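Local structure of VMB-1 (Vibrio alginolyticus, 6LF4) at residues V80-E85 / A142-D147; F164-K169 / K215-L220. The protein probably catalyses the zinc-dependent hydrolysis of beta-lactam antibiotics to substituted beta-amino acids, as a class B metallo-beta-lactamase. All coordinates share one frame; numbering follows the deposited sequence.

Contact 1 (V80-E85 / A142-D147). With ZN (zinc ion), chain E; LMP ((2~{S},3~{R},4~{S})-2-[(2~{S},3~{R})-1,3-bis(oxidanyl)-1-oxidanylidene-butan-2-yl]-4-[(3~{S},5~{S})-5-(dimethylcarbamoy l)pyrrolidin-3-yl]sulfanyl-3-methyl-3,4-dihydro-2~{H}-pyrrole-5-carboxylic acid), chain G.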
loop_
_atom_site.group_PDB
_atom_site.type_symbol
_atom_site.label_atom_id
_atom_site.label_comp_id
_atom_site.label_asym_id
_atom_site.label_seq_id
_atom_site.Cartn_x
_atom_site.Cartn_y
_atom_site.Cartn_z
ATOM N N VAL A 80 3.527 3.268 5.198
ATOM C CA VAL A 80 2.138 2.733 5.264
ATOM C C VAL A 80 1.247 3.640 4.405
ATOM O O VAL A 80 1.401 4.877 4.479
ATOM C CB VAL A 80 1.657 2.616 6.718
ATOM C CG1 VAL A 80 2.602 1.747 7.543
ATOM C CG2 VAL A 80 1.469 3.961 7.369
ATOM N N THR A 81 0.373 3.040 3.607
ATOM C CA THR A 81 -0.390 3.735 2.538
ATOM C C THR A 81 -1.761 4.189 3.072
ATOM O O THR A 81 -2.356 5.080 2.446
ATOM C CB THR A 81 -0.364 2.901 1.252
ATOM O OG1 THR A 81 -0.883 1.594 1.472
ATOM C CG2 THR A 81 1.043 2.786 0.691
ATOM N N HIS A 82 -2.221 3.663 4.211
ATOM C CA HIS A 82 -3.409 4.194 4.923
ATOM C C HIS A 82 -3.521 3.552 6.307
ATOM O O HIS A 82 -2.786 2.579 6.559
ATOM C CB HIS A 82 -4.679 4.111 4.044
ATOM C CG HIS A 82 -5.309 2.765 3.900
ATOM N ND1 HIS A 82 -4.739 1.726 3.186
ATOM C CD2 HIS A 82 -6.505 2.313 4.342
ATOM C CE1 HIS A 82 -5.565 0.697 3.190
ATOM N NE2 HIS A 82 -6.657 1.055 3.883
ATOM N N PHE A 83 -4.408 4.088 7.153
ATOM C CA PHE A 83 -4.493 3.781 8.608
ATOM C C PHE A 83 -5.105 2.405 8.894
ATOM O O PHE A 83 -5.013 2.024 10.050
ATOM C CB PHE A 83 -5.234 4.883 9.376
ATOM C CG PHE A 83 -6.742 4.892 9.306
ATOM C CD1 PHE A 83 -7.413 5.430 8.216
ATOM C CD2 PHE A 83 -7.504 4.413 10.360
ATOM C CE1 PHE A 83 -8.801 5.460 8.169
ATOM C CE2 PHE A 83 -8.894 4.448 10.316
ATOM C CZ PHE A 83 -9.540 4.972 9.221
ATOM N N HIS A 84 -5.678 1.686 7.923
ATOM C CA HIS A 84 -6.276 0.337 8.153
ATOM C C HIS A 84 -5.180 -0.706 8.444
ATOM O O HIS A 84 -4.019 -0.505 8.037
ATOM C CB HIS A 84 -7.123 -0.107 6.961
ATOM C CG HIS A 84 -8.374 0.688 6.770
ATOM N ND1 HIS A 84 -9.065 0.708 5.583
ATOM C CD2 HIS A 84 -9.047 1.490 7.616
ATOM C CE1 HIS A 84 -10.123 1.481 5.713
ATOM N NE2 HIS A 84 -10.133 1.969 6.951
ATOM N N GLU A 85 -5.560 -1.812 9.086
ATOM C CA GLU A 85 -4.662 -2.917 9.532
ATOM C C GLU A 85 -3.976 -3.599 8.350
ATOM O O GLU A 85 -2.869 -4.110 8.536
ATOM C CB GLU A 85 -5.449 -4.001 10.268
ATOM C CG GLU A 85 -5.854 -3.596 11.664
ATOM C CD GLU A 85 -6.608 -4.682 12.417
ATOM O OE1 GLU A 85 -6.910 -4.456 13.615
ATOM O OE2 GLU A 85 -6.887 -5.755 11.800
ATOM N N ALA A 142 -8.718 12.277 -0.930
ATOM C CA ALA A 142 -9.541 11.247 -0.278
ATOM C C ALA A 142 -10.064 10.277 -1.337
ATOM O O ALA A 142 -10.288 10.685 -2.516
ATOM C CB ALA A 142 -10.636 11.919 0.518
ATOM N N GLY A 143 -10.220 9.021 -0.944
ATOM C CA GLY A 143 -10.833 7.961 -1.778
ATOM C C GLY A 143 -11.358 6.852 -0.891
ATOM O O GLY A 143 -12.372 7.085 -0.216
ATOM N N HIS A 144 -10.647 5.730 -0.842
ATOM C CA HIS A 144 -10.886 4.614 0.108
ATOM C C HIS A 144 -10.843 5.115 1.561
ATOM O O HIS A 144 -11.640 4.631 2.358
ATOM C CB HIS A 144 -9.891 3.483 -0.172
ATOM C CG HIS A 144 -9.909 2.416 0.870
ATOM N ND1 HIS A 144 -10.922 1.488 0.958
ATOM C CD2 HIS A 144 -9.070 2.168 1.887
ATOM C CE1 HIS A 144 -10.700 0.682 1.978
ATOM N NE2 HIS A 144 -9.565 1.075 2.575
ATOM N N THR A 145 -9.918 6.015 1.909
ATOM C CA THR A 145 -9.865 6.739 3.195
ATOM C C THR A 145 -9.502 8.204 2.897
ATOM O O THR A 145 -9.087 8.498 1.759
ATOM C CB THR A 145 -8.854 6.130 4.186
ATOM O OG1 THR A 145 -7.580 6.075 3.544
ATOM C CG2 THR A 145 -9.218 4.745 4.678
ATOM N N GLU A 146 -9.624 9.078 3.891
ATOM C CA GLU A 146 -9.139 10.478 3.849
ATOM C C GLU A 146 -7.630 10.499 3.564
ATOM O O GLU A 146 -7.179 11.450 2.923
ATOM C CB GLU A 146 -9.474 11.168 5.173
ATOM C CG GLU A 146 -8.886 12.562 5.327
ATOM C CD GLU A 146 -9.177 13.286 6.640
ATOM O OE1 GLU A 146 -9.533 12.613 7.647
ATOM O OE2 GLU A 146 -9.059 14.535 6.653
ATOM N N ASP A 147 -6.889 9.486 4.013
ATOM C CA ASP A 147 -5.418 9.568 4.197
ATOM C C ASP A 147 -4.682 8.760 3.137
ATOM O O ASP A 147 -3.450 8.899 3.101
ATOM C CB ASP A 147 -4.969 9.072 5.572
ATOM C CG ASP A 147 -5.305 7.610 5.817
ATOM O OD1 ASP A 147 -6.412 7.210 5.463
ATOM O OD2 ASP A 147 -4.465 6.889 6.373
HETATM ZN ZN ZN E . -8.529 0.123 3.959
HETATM C C1 LMP G . -11.630 -5.569 2.991
HETATM C C2 LMP G . -12.098 -4.969 1.654
HETATM C C3 LMP G . -11.005 -3.983 1.321
HETATM O O7A LMP G . -13.280 -7.980 -1.957
HETATM C C6A LMP G . -12.609 -9.011 -1.984
HETATM N N7A LMP G . -12.909 -10.048 -2.790
HETATM C C9A LMP G . -13.949 -9.958 -3.818
HETATM C C8A LMP G . -12.215 -11.334 -2.692
HETATM C C5A LMP G . -11.381 -9.185 -1.099
HETATM C C2A LMP G . -11.721 -8.965 0.383
HETATM N N3A LMP G . -10.351 -8.183 -1.407
HETATM C C4A LMP G . -9.885 -7.550 -0.170
HETATM C C1A LMP G . -11.118 -7.606 0.711
HETATM S S21 LMP G . -12.264 -6.247 0.359
HETATM C C31 LMP G . -11.130 -2.986 0.479
HETATM O O31 LMP G . -12.204 -2.420 0.400
HETATM O O32 LMP G . -10.166 -2.666 -0.192
HETATM N N4 LMP G . -9.915 -4.223 1.964
HETATM C C11 LMP G . -12.623 -5.387 4.128
HETATM C C5 LMP G . -10.258 -4.925 3.224
HETATM C C6 LMP G . -10.232 -3.941 4.395
HETATM C C61 LMP G . -9.286 -4.389 5.516
HETATM O O62 LMP G . -9.781 -5.602 6.078
HETATM C C62 LMP G . -9.124 -3.353 6.605
HETATM C C7 LMP G . -9.949 -2.498 3.961
HETATM O O71 LMP G . -10.912 -1.706 3.956
HETATM O O72 LMP G . -8.776 -2.216 3.646
#
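The imidazoles of His-82, His-84 and His-144 converge on one zinc ion; His-84 and His-144 meet rim to rim, while His-82 comes to His-144 obliquely. In the plane of the His-144 ring lie His-82 CD2 at one edge and O71 of the ligand, the ring-opened form of meropenem, at another; the His-84 ring stands nearly perpendicular to it, at 89°. The Phe-83 ring is different: His-84 CD2 sits over the centre of one face, and Asp-147 OD1 lies in plane at its edge, 3.4 Å from CD1. Beside these rings Thr-145 brings its methyl, with CG2 3.6 Å from Phe-83 CE1 and 3.5 Å from His-84 CE1.

The zinc takes His-82 NE2 at 2.1 Å and His-144 NE2 at 2.0 Å, together with His-84 ND1; the new carboxylate of the ligand supplies O72 at 2.4 Å. With a chi1 of 171°, His-144 has its ring anti to the backbone N, and this carries NE2 across to the two histidines of 80-85. Behind them Asp-147 ties the loops together: its OD2 accepts a weak, bent bond (121°) from Phe-83 N and a second from Thr-107, while OD1 receives the Thr-145 hydroxyl from above the carboxylate plane. His-84 NE2, on the far side of its ring from the metal, is held by Asp-178.

Each loop follows a strand of a different sheet, and together they build the three-histidine zinc site of the metallo-beta-lactamase fold, where His-82, His-84 and Asp-86 make up the HxHxD motif.

Contact 2 (F164-K169 / K215-L220); sequences FVKSLK and KHTQAL. With LMP ((2~{S},3~{R},4~{S})-2-[(2~{S},3~{R})-1,3-bis(oxidanyl)-1-oxidanylidene-butan-2-yl]-4-[(3~{S},5~{S})-5-(dimethylcarbamoy l)pyrrolidin-3-yl]sulfanyl-3-methyl-3,4-dihydro-2~{H}-pyrrole-5-carboxylic acid), chain G.
Lys-166 N donates to Thr-217 OG1 at 2.8 Å and 163°, a nearly straight bond that pins the loop 164-169 to helix 212-224, the last helix of the alpha-beta/beta-alpha metallo-beta-lactamase fold. The threonine uses both branches. OG1 is anti to its own carbonyl carbon (chi1 -58°) and meets the amide, whereas the methyl CG2 packs 3.4 Å from Phe-164 O. One turn along the helix, Leu-220 CD1 adds a looser touch on Lys-166 CB.

Farther along, the loop passes the His-216 ring of the helix, which lies between two leucines. Leu-168 O lies over one face and Leu-220 CG lies over the other, displaced toward the rim; Ser-167 O comes to the edge, 3.3 Å from His-216 CD2. Although Leu-168 O is only 2.9 Å from His-216 NE2, it stands above the ring rather than in line with the N-H, and that nitrogen hydrogen-bonds instead to Asn-170 O. Leu-168 closes this end, its CD2 resting 3.9 Å from His-216 CB.

A second shell positions these groups. Thr-217 OG1 donates its own hydrogen bond to Leu-213 O one turn back in the helix, which fixes the hydroxyl's rotation and frees its oxygen to receive the loop amide. Phe-164 O accepts a hydrogen bond from Trp-184 NE1, and the Phe-164 ring stacks on the same tryptophan, so helix 184-194 braces the start of the loop. Bent at chi2 and chi3, the Lys-166 chain leaves the helix for the active site; there NZ hydrogen-bonds to Cys-163 O and approaches carboxylate atom O32 of the hydrolysed meropenem to 2.5 Å.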
loop_
_atom_site.group_PDB
_atom_site.type_symbol
_atom_site.label_atom_id
_atom_site.label_comp_id
_atom_site.label_asym_id
_atom_site.label_seq_id
_atom_site.Cartn_x
_atom_site.Cartn_y
_atom_site.Cartn_z
ATOM N N PHE A 164 -6.750 2.316 -2.370
ATOM C CA PHE A 164 -7.227 3.407 -3.255
ATOM C C PHE A 164 -7.588 2.849 -4.644
ATOM O O PHE A 164 -8.379 3.471 -5.378
ATOM C CB PHE A 164 -6.161 4.504 -3.324
ATOM C CG PHE A 164 -6.522 5.688 -4.161
ATOM C CD1 PHE A 164 -7.446 6.612 -3.704
ATOM C CD2 PHE A 164 -5.892 5.922 -5.378
ATOM C CE1 PHE A 164 -7.744 7.736 -4.455
ATOM C CE2 PHE A 164 -6.199 7.054 -6.125
ATOM C CZ PHE A 164 -7.132 7.941 -5.663
ATOM N N VAL A 165 -7.018 1.716 -5.022
ATOM C CA VAL A 165 -7.197 1.143 -6.381
ATOM C C VAL A 165 -7.839 -0.234 -6.248
ATOM O O VAL A 165 -7.320 -1.049 -5.470
ATOM C CB VAL A 165 -5.857 1.072 -7.135
ATOM C CG1 VAL A 165 -6.034 0.413 -8.496
ATOM C CG2 VAL A 165 -5.247 2.465 -7.279
ATOM N N LYS A 166 -8.899 -0.473 -7.008
ATOM C CA LYS A 166 -9.593 -1.793 -7.022
ATOM C C LYS A 166 -9.080 -2.611 -8.219
ATOM O O LYS A 166 -8.676 -2.017 -9.244
ATOM C CB LYS A 166 -11.100 -1.538 -7.008
ATOM C CG LYS A 166 -11.611 -0.774 -5.796
ATOM C CD LYS A 166 -11.457 -1.497 -4.469
ATOM C CE LYS A 166 -11.077 -0.568 -3.330
ATOM N NZ LYS A 166 -10.285 -1.245 -2.265
ATOM N N SER A 167 -9.077 -3.939 -8.088
ATOM C CA SER A 167 -8.785 -4.898 -9.183
ATOM C C SER A 167 -9.896 -4.807 -10.245
ATOM O O SER A 167 -10.997 -4.318 -9.926
ATOM C CB SER A 167 -8.596 -6.286 -8.619
ATOM O OG SER A 167 -9.839 -6.819 -8.181
ATOM N N LEU A 168 -9.588 -5.131 -11.501
ATOM C CA LEU A 168 -10.537 -5.000 -12.647
ATOM C C LEU A 168 -11.842 -5.761 -12.358
ATOM O O LEU A 168 -12.929 -5.226 -12.686
ATOM C CB LEU A 168 -9.887 -5.565 -13.911
ATOM C CG LEU A 168 -9.142 -4.558 -14.780
ATOM C CD1 LEU A 168 -8.558 -5.249 -16.007
ATOM C CD2 LEU A 168 -10.057 -3.410 -15.186
ATOM N N LYS A 169 -11.707 -6.959 -11.794
ATOM C CA LYS A 169 -12.794 -7.931 -11.507
ATOM C C LYS A 169 -13.720 -7.390 -10.418
ATOM O O LYS A 169 -14.912 -7.742 -10.421
ATOM C CB LYS A 169 -12.198 -9.261 -11.032
ATOM C CG LYS A 169 -11.733 -10.186 -12.147
ATOM C CD LYS A 169 -10.703 -11.209 -11.710
ATOM C CE LYS A 169 -10.999 -11.873 -10.379
ATOM N NZ LYS A 169 -9.893 -12.769 -9.961
ATOM N N LYS A 215 -8.937 3.675 -14.147
ATOM C CA LYS A 215 -10.193 4.103 -14.816
ATOM C C LYS A 215 -11.374 3.287 -14.271
ATOM O O LYS A 215 -12.469 3.856 -14.084
ATOM C CB LYS A 215 -10.113 3.878 -16.327
ATOM C CG LYS A 215 -8.841 4.377 -16.991
ATOM C CD LYS A 215 -8.666 5.858 -16.884
ATOM C CE LYS A 215 -7.533 6.400 -17.730
ATOM N NZ LYS A 215 -7.464 5.759 -19.068
ATOM N N HIS A 216 -11.151 2.002 -14.025
ATOM C CA HIS A 216 -12.177 1.081 -13.467
ATOM C C HIS A 216 -12.567 1.535 -12.060
ATOM O O HIS A 216 -13.770 1.631 -11.777
ATOM C CB HIS A 216 -11.673 -0.358 -13.454
ATOM C CG HIS A 216 -12.660 -1.294 -12.839
ATOM N ND1 HIS A 216 -13.945 -1.400 -13.320
ATOM C CD2 HIS A 216 -12.575 -2.117 -11.769
ATOM C CE1 HIS A 216 -14.614 -2.271 -12.576
ATOM N NE2 HIS A 216 -13.799 -2.725 -11.619
ATOM N N THR A 217 -11.590 1.846 -11.203
ATOM C CA THR A 217 -11.881 2.331 -9.825
ATOM C C THR A 217 -12.648 3.644 -9.918
ATOM O O THR A 217 -13.609 3.818 -9.127
ATOM C CB THR A 217 -10.623 2.465 -8.971
ATOM O OG1 THR A 217 -10.014 1.175 -8.942
ATOM C CG2 THR A 217 -10.920 2.989 -7.584
ATOM N N GLN A 218 -12.238 4.542 -10.816
ATOM C CA GLN A 218 -12.936 5.835 -10.996
ATOM C C GLN A 218 -14.413 5.583 -11.346
ATOM O O GLN A 218 -15.282 6.314 -10.842
ATOM C CB GLN A 218 -12.299 6.629 -12.122
ATOM C CG GLN A 218 -12.766 8.068 -12.183
ATOM C CD GLN A 218 -11.947 8.804 -13.211
ATOM O OE1 GLN A 218 -11.809 8.329 -14.329
ATOM N NE2 GLN A 218 -11.380 9.942 -12.838
ATOM N N ALA A 219 -14.673 4.608 -12.214
ATOM C CA ALA A 219 -16.036 4.257 -12.684
ATOM C C ALA A 219 -16.862 3.675 -11.531
ATOM O O ALA A 219 -17.994 4.137 -11.336
ATOM C CB ALA A 219 -15.946 3.295 -13.842
ATOM N N LEU A 220 -16.326 2.710 -10.802
ATOM C CA LEU A 220 -16.991 2.161 -9.587
ATOM C C LEU A 220 -17.415 3.307 -8.667
ATOM O O LEU A 220 -18.576 3.313 -8.232
ATOM C CB LEU A 220 -16.032 1.232 -8.850
ATOM C CG LEU A 220 -15.746 -0.111 -9.511
ATOM C CD1 LEU A 220 -14.726 -0.860 -8.683
ATOM C CD2 LEU A 220 -17.017 -0.946 -9.687
HETATM C C1 LMP G . -11.630 -5.569 2.991
HETATM C C2 LMP G . -12.098 -4.969 1.654
HETATM C C3 LMP G . -11.005 -3.983 1.321
HETATM O O7A LMP G . -13.280 -7.980 -1.957
HETATM C C6A LMP G . -12.609 -9.011 -1.984
HETATM N N7A LMP G . -12.909 -10.048 -2.790
HETATM C C9A LMP G . -13.949 -9.958 -3.818
HETATM C C8A LMP G . -12.215 -11.334 -2.692
HETATM C C5A LMP G . -11.381 -9.185 -1.099
HETATM C C2A LMP G . -11.721 -8.965 0.383
HETATM N N3A LMP G . -10.351 -8.183 -1.407
HETATM C C4A LMP G . -9.885 -7.550 -0.170
HETATM C C1A LMP G . -11.118 -7.606 0.711
HETATM S S21 LMP G . -12.264 -6.247 0.359
HETATM C C31 LMP G . -11.130 -2.986 0.479
HETATM O O31 LMP G . -12.204 -2.420 0.400
HETATM O O32 LMP G . -10.166 -2.666 -0.192
HETATM N N4 LMP G . -9.915 -4.223 1.964
HETATM C C11 LMP G . -12.623 -5.387 4.128
HETATM C C5 LMP G . -10.258 -4.925 3.224
HETATM C C6 LMP G . -10.232 -3.941 4.395
HETATM C C61 LMP G . -9.286 -4.389 5.516
HETATM O O62 LMP G . -9.781 -5.602 6.078
HETATM C C62 LMP G . -9.124 -3.353 6.605
HETATM C C7 LMP G . -9.949 -2.498 3.961
HETATM O O71 LMP G . -10.912 -1.706 3.956
HETATM O O72 LMP G . -8.776 -2.216 3.646
#

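Contact 1 is deep, with every touching residue buried and its centre about 9 Å from the centre of the chain; contact 2 lies about 15 Å out and grades from a buried threonine to an exposed leucine. Strand 158-162, which leads into the loop of contact 2, belongs to the same five-stranded sheet as strand 135-138, which precedes 142-147. Imidazoles bind metal in contact 1, while the single imidazole of contact 2 packs against the loop and hydrogen-bonds to a backbone carbonyl. The two meet where His-144 CB comes within 4.0 Å of Phe-164 N, and they reach different carboxylates of the same ligand, contact 1 through zinc and contact 2 through a lysine.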